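Local atomic coordinates of GTPase-activating protein GYP1 (Saccharomyces cerevisiae, PDB entry 1FKM), a protein that stimulates GTP hydrolysis by the Ypt/Rab GTPases Ypt1 and Ypt7, supplying an arginine finger and a glutamine finger in trans through its TBC domain. Residues A216-H221 and A334-W339; E225-I230 and Q349-F354. All coordinates share one frame; numbering follows the deposited sequence. Where two conformers were deposited one is given.

Overall arrangement
Both contacts lie at one edge of the all-helical TBC domain, with their centres about 25 Å from the centre of the chain. From the N terminus, the chain first passes the two fingers, Arg96 and Gln131, far from both. It then supplies residues 216-221 and, after three more residues, 225-230. Contact 1 closes a loop of 112 residues by joining helix 216-224 to helix 324-338; contact 2 closes one of 118, tying the link between helices 216-224 and 230-238 to helix 348-355. The loops cross rather than nest, and both include the unmodelled residues 263-322. Trp339 against Phe354 and Leu336 against Phe229 join the contacts into one apolar cluster.

Contact 1: A216-H221 and A334-W339; sequences ADLYNH and AFLIKW
A chi1 of 175° swings CG of Leu218 opposite its backbone N, and CD2 carries the extended line on from CA, so that the leucine reaches straight across from helix 216-224 to the C-terminal part of helix 324-338. Leu336 has nearly the same torsions and points back toward it, whereas Ile337 starts off to one side and folds its CD1 round (chi2 -57°) to meet the same methyl. The result is a small helix-helix contact of the all-helical TBC domain, burying 101 Å² in all and lying away from the arginine and glutamine fingers.

A single methyl, Leu218 CD2, does the touching on its side. It lies 4.2 Å from Leu336 CG, meeting the branch point of that side chain, and equally 4.2 Å from Ile337 CD1, so it rests between two consecutive residues of the opposing helix. The backbones stay well apart, with CA of Leu218 8.4 Å from CA of Ile337, and the side chains alone bridge the interval. Val211 of helix 198-214 packs on Leu336, Trp378 of helix 365-382 touches Ile337, and Leu343 of the short helix 340-343 touches both leucines, enclosing the apolar cluster.

Trp339 N hydrogen-bonds to Leu336 O at 2.9 Å. On the flank turned from Leu218, the indole of Trp339 presents its NE1 edge to one face of the Phe335 ring, with NE1 3.8 Å above the plane of the phenyl and offset toward its rim.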
# COMPACT_ATOMS: atom_id res chain seq x y z
N ALA A 216 -26.68 -8.68 -10.03
CA ALA A 216 -27.26 -8.11 -11.24
C ALA A 216 -28.21 -6.96 -10.94
O ALA A 216 -28.30 -6.00 -11.71
CB ALA A 216 -27.99 -9.20 -12.02
N ASP A 217 -28.92 -7.04 -9.82
CA ASP A 217 -29.86 -5.99 -9.44
C ASP A 217 -29.14 -4.67 -9.16
O ASP A 217 -29.62 -3.61 -9.56
CB ASP A 217 -30.68 -6.42 -8.22
CG ASP A 217 -31.63 -7.57 -8.52
OD1 ASP A 217 -32.37 -7.47 -9.52
OD2 ASP A 217 -31.63 -8.56 -7.76
N LEU A 218 -28.01 -4.73 -8.46
CA LEU A 218 -27.27 -3.51 -8.17
C LEU A 218 -26.71 -2.98 -9.48
O LEU A 218 -26.74 -1.77 -9.74
CB LEU A 218 -26.14 -3.78 -7.18
CG LEU A 218 -25.21 -2.60 -6.89
CD1 LEU A 218 -26.01 -1.43 -6.32
CD2 LEU A 218 -24.13 -3.04 -5.90
N TYR A 219 -26.20 -3.88 -10.31
CA TYR A 219 -25.63 -3.51 -11.60
C TYR A 219 -26.68 -2.78 -12.43
O TYR A 219 -26.42 -1.73 -13.01
CB TYR A 219 -25.17 -4.76 -12.35
CG TYR A 219 -24.41 -4.45 -13.62
CD1 TYR A 219 -23.04 -4.18 -13.59
CD2 TYR A 219 -25.06 -4.42 -14.85
CE1 TYR A 219 -22.34 -3.88 -14.76
CE2 TYR A 219 -24.38 -4.12 -16.02
CZ TYR A 219 -23.02 -3.86 -15.97
OH TYR A 219 -22.33 -3.56 -17.12
N ASN A 220 -27.88 -3.36 -12.49
CA ASN A 220 -28.98 -2.76 -13.25
C ASN A 220 -29.39 -1.41 -12.66
O ASN A 220 -29.76 -0.49 -13.40
CB ASN A 220 -30.19 -3.71 -13.27
CG ASN A 220 -29.91 -5.00 -14.04
OD1 ASN A 220 -30.63 -5.99 -13.89
ND2 ASN A 220 -28.88 -4.98 -14.88
N HIS A 221 -29.33 -1.28 -11.34
CA HIS A 221 -29.68 -0.01 -10.71
C HIS A 221 -28.70 1.07 -11.16
O HIS A 221 -29.09 2.19 -11.46
CB HIS A 221 -29.66 -0.13 -9.19
CG HIS A 221 -29.98 1.15 -8.48
ND1 HIS A 221 -31.24 1.70 -8.46
CD2 HIS A 221 -29.19 2.00 -7.77
CE1 HIS A 221 -31.22 2.83 -7.77
NE2 HIS A 221 -29.99 3.03 -7.34
N ALA A 334 -16.40 -7.17 -2.81
CA ALA A 334 -16.99 -7.46 -1.50
C ALA A 334 -17.29 -6.16 -0.74
O ALA A 334 -18.30 -6.07 -0.03
CB ALA A 334 -16.05 -8.35 -0.68
N PHE A 335 -16.42 -5.17 -0.90
CA PHE A 335 -16.58 -3.87 -0.25
C PHE A 335 -17.85 -3.21 -0.77
O PHE A 335 -18.71 -2.78 0.01
CB PHE A 335 -15.36 -2.99 -0.56
CG PHE A 335 -15.39 -1.64 0.12
CD1 PHE A 335 -15.49 -1.54 1.51
CD2 PHE A 335 -15.25 -0.47 -0.62
CE1 PHE A 335 -15.45 -0.30 2.15
CE2 PHE A 335 -15.20 0.78 0.02
CZ PHE A 335 -15.30 0.86 1.40
N LEU A 336 -17.97 -3.15 -2.09
CA LEU A 336 -19.13 -2.55 -2.74
C LEU A 336 -20.42 -3.26 -2.37
O LEU A 336 -21.40 -2.62 -1.97
CB LEU A 336 -18.97 -2.57 -4.26
CG LEU A 336 -20.14 -1.99 -5.07
CD1 LEU A 336 -20.34 -0.51 -4.72
CD2 LEU A 336 -19.84 -2.15 -6.55
N ILE A 337 -20.43 -4.59 -2.51
CA ILE A 337 -21.62 -5.38 -2.22
C ILE A 337 -22.12 -5.19 -0.80
O ILE A 337 -23.31 -5.34 -0.53
CB ILE A 337 -21.36 -6.89 -2.48
CG1 ILE A 337 -21.01 -7.11 -3.96
CG2 ILE A 337 -22.58 -7.71 -2.11
CD1 ILE A 337 -22.06 -6.60 -4.93
N LYS A 338 -21.22 -4.84 0.11
CA LYS A 338 -21.61 -4.63 1.50
C LYS A 338 -22.63 -3.49 1.59
O LYS A 338 -23.50 -3.49 2.46
CB LYS A 338 -20.39 -4.29 2.35
CG LYS A 338 -20.71 -4.02 3.81
CD LYS A 338 -19.45 -3.77 4.62
CE LYS A 338 -19.79 -3.44 6.07
NZ LYS A 338 -20.54 -4.55 6.74
N TRP A 339 -22.52 -2.52 0.68
CA TRP A 339 -23.42 -1.37 0.66
C TRP A 339 -24.58 -1.55 -0.31
O TRP A 339 -25.41 -0.65 -0.47
CB TRP A 339 -22.64 -0.11 0.26
CG TRP A 339 -21.33 0.06 0.98
CD1 TRP A 339 -20.09 0.08 0.41
CD2 TRP A 339 -21.13 0.22 2.39
NE1 TRP A 339 -19.12 0.25 1.38
CE2 TRP A 339 -19.74 0.33 2.60
CE3 TRP A 339 -21.99 0.28 3.49
CZ2 TRP A 339 -19.19 0.50 3.87
CZ3 TRP A 339 -21.45 0.44 4.75
CH2 TRP A 339 -20.05 0.55 4.93

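Contact 2: E225-I230 and Q349-F354; sequences EHVEFI and QETITF
Val227 enters this contact with its CB directed at helix 348-355, and its two methyls divide the work. From CB the side chain forks. CG2, beside the backbone N, comes to 3.9 Å from Thr351 CG2 and 4.0 Å from Thr351 CB. The other branch, CG1, is anti to the backbone N (chi1 169°) and straddles two residues: it is 4.0 Å from Thr351 CG2 and a looser 4.3 Å from Ile352 CD1. The methyl of Thr351 is thus met by both valine branches, while Ile352 leans in from one side with its terminal carbon. Phe222 touches both Val227 and Thr351, and Phe232 packs on Val227.

The valine is presented by a Schellman motif that ends helix 216-224. His226, with positive phi, is the C-prime residue, and Val227 N returns to Phe222 O as the chain turns into the link before helix 230-238.

On the helix, Thr353 OG1 donates to Gln349 O over 2.9 Å, and Thr353 N reaches the same oxygen from the opposite face. Thr351 turns its hydroxyl to Asp347 O one turn back. With OG1 hydrogen-bonded to Asp347 O, just before the helix, Thr351 offers carbon alone to the valine, so the contact between loop and helix is purely apolar, depending on fit rather than on any polar bond across it.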
# COMPACT_ATOMS: atom_id res chain seq x y z
N GLU A 225 -29.47 4.57 -13.13
CA GLU A 225 -29.08 5.85 -12.53
C GLU A 225 -27.83 6.43 -13.18
O GLU A 225 -27.28 7.43 -12.71
CB GLU A 225 -28.82 5.67 -11.03
CG GLU A 225 -30.05 5.27 -10.22
CD GLU A 225 -31.20 6.26 -10.37
OE1 GLU A 225 -30.94 7.48 -10.29
OE2 GLU A 225 -32.35 5.81 -10.57
N HIS A 226 -27.41 5.81 -14.28
CA HIS A 226 -26.22 6.19 -15.03
C HIS A 226 -24.95 6.33 -14.18
O HIS A 226 -24.17 7.27 -14.35
CB HIS A 226 -26.45 7.46 -15.88
CG HIS A 226 -26.85 8.67 -15.10
ND1 HIS A 226 -28.12 8.86 -14.61
CD2 HIS A 226 -26.14 9.77 -14.73
CE1 HIS A 226 -28.19 10.02 -13.98
NE2 HIS A 226 -27.00 10.59 -14.04
N VAL A 227 -24.76 5.38 -13.27
CA VAL A 227 -23.58 5.36 -12.42
C VAL A 227 -22.56 4.49 -13.15
O VAL A 227 -22.83 3.32 -13.43
CB VAL A 227 -23.87 4.72 -11.03
CG1 VAL A 227 -22.56 4.46 -10.29
CG2 VAL A 227 -24.76 5.65 -10.21
N GLU A 228 -21.41 5.06 -13.47
CA GLU A 228 -20.36 4.32 -14.17
C GLU A 228 -19.32 3.89 -13.14
O GLU A 228 -18.92 4.68 -12.30
CB GLU A 228 -19.70 5.22 -15.22
CG GLU A 228 -20.68 5.82 -16.21
CD GLU A 228 -19.99 6.65 -17.29
OE1 GLU A 228 -18.74 6.69 -17.31
OE2 GLU A 228 -20.70 7.27 -18.10
N PHE A 229 -18.89 2.64 -13.19
CA PHE A 229 -17.90 2.18 -12.21
C PHE A 229 -16.66 3.06 -12.13
O PHE A 229 -16.12 3.27 -11.06
CB PHE A 229 -17.51 0.73 -12.50
CG PHE A 229 -18.52 -0.28 -12.00
CD1 PHE A 229 -19.73 -0.45 -12.67
CD2 PHE A 229 -18.27 -1.02 -10.85
CE1 PHE A 229 -20.69 -1.35 -12.19
CE2 PHE A 229 -19.22 -1.92 -10.36
CZ PHE A 229 -20.43 -2.08 -11.03
N ILE A 230 -16.23 3.60 -13.27
CA ILE A 230 -15.05 4.46 -13.28
C ILE A 230 -15.22 5.68 -12.36
O ILE A 230 -14.25 6.16 -11.77
CB ILE A 230 -14.73 4.95 -14.72
CG1 ILE A 230 -13.34 5.57 -14.77
CG2 ILE A 230 -15.76 5.97 -15.17
CD1 ILE A 230 -12.21 4.57 -14.62
N GLN A 349 -26.08 11.35 -7.85
CA GLN A 349 -25.34 12.19 -6.91
C GLN A 349 -25.14 11.55 -5.55
O GLN A 349 -24.05 11.63 -4.98
CB GLN A 349 -26.04 13.54 -6.74
CG GLN A 349 -25.86 14.51 -7.90
CD GLN A 349 -26.51 15.86 -7.64
OE1 GLN A 349 -27.73 15.96 -7.52
NE2 GLN A 349 -25.70 16.91 -7.56
N GLU A 350 -26.18 10.92 -5.01
CA GLU A 350 -26.08 10.29 -3.71
C GLU A 350 -25.09 9.13 -3.73
O GLU A 350 -24.31 8.96 -2.80
CB GLU A 350 -27.46 9.79 -3.26
CG GLU A 350 -28.52 10.89 -3.29
CD GLU A 350 -29.91 10.39 -2.97
OE1 GLU A 350 -30.30 9.32 -3.48
OE2 GLU A 350 -30.62 11.08 -2.20
N THR A 351 -25.13 8.35 -4.81
CA THR A 351 -24.25 7.20 -4.98
C THR A 351 -22.78 7.60 -5.06
O THR A 351 -21.95 7.06 -4.32
CB THR A 351 -24.64 6.41 -6.25
OG1 THR A 351 -25.94 5.83 -6.08
CG2 THR A 351 -23.65 5.29 -6.52
N ILE A 352 -22.45 8.53 -5.95
CA ILE A 352 -21.07 8.97 -6.10
C ILE A 352 -20.53 9.55 -4.80
O ILE A 352 -19.41 9.23 -4.39
CB ILE A 352 -20.93 10.04 -7.22
CG1 ILE A 352 -21.49 9.49 -8.54
CG2 ILE A 352 -19.47 10.43 -7.40
CD1 ILE A 352 -20.87 8.17 -8.97
N THR A 353 -21.32 10.40 -4.16
CA THR A 353 -20.92 11.01 -2.90
C THR A 353 -20.63 9.91 -1.87
O THR A 353 -19.61 9.95 -1.18
CB THR A 353 -22.03 11.93 -2.34
OG1 THR A 353 -22.23 13.02 -3.24
CG2 THR A 353 -21.66 12.46 -0.97
N PHE A 354 -21.53 8.94 -1.78
CA PHE A 354 -21.39 7.83 -0.83
C PHE A 354 -20.17 6.95 -1.07
O PHE A 354 -19.41 6.66 -0.14
CB PHE A 354 -22.65 6.95 -0.86
CG PHE A 354 -22.63 5.83 0.14
CD1 PHE A 354 -23.05 6.04 1.45
CD2 PHE A 354 -22.19 4.56 -0.22
CE1 PHE A 354 -23.02 5.01 2.39
CE2 PHE A 354 -22.16 3.52 0.71
CZ PHE A 354 -22.58 3.74 2.02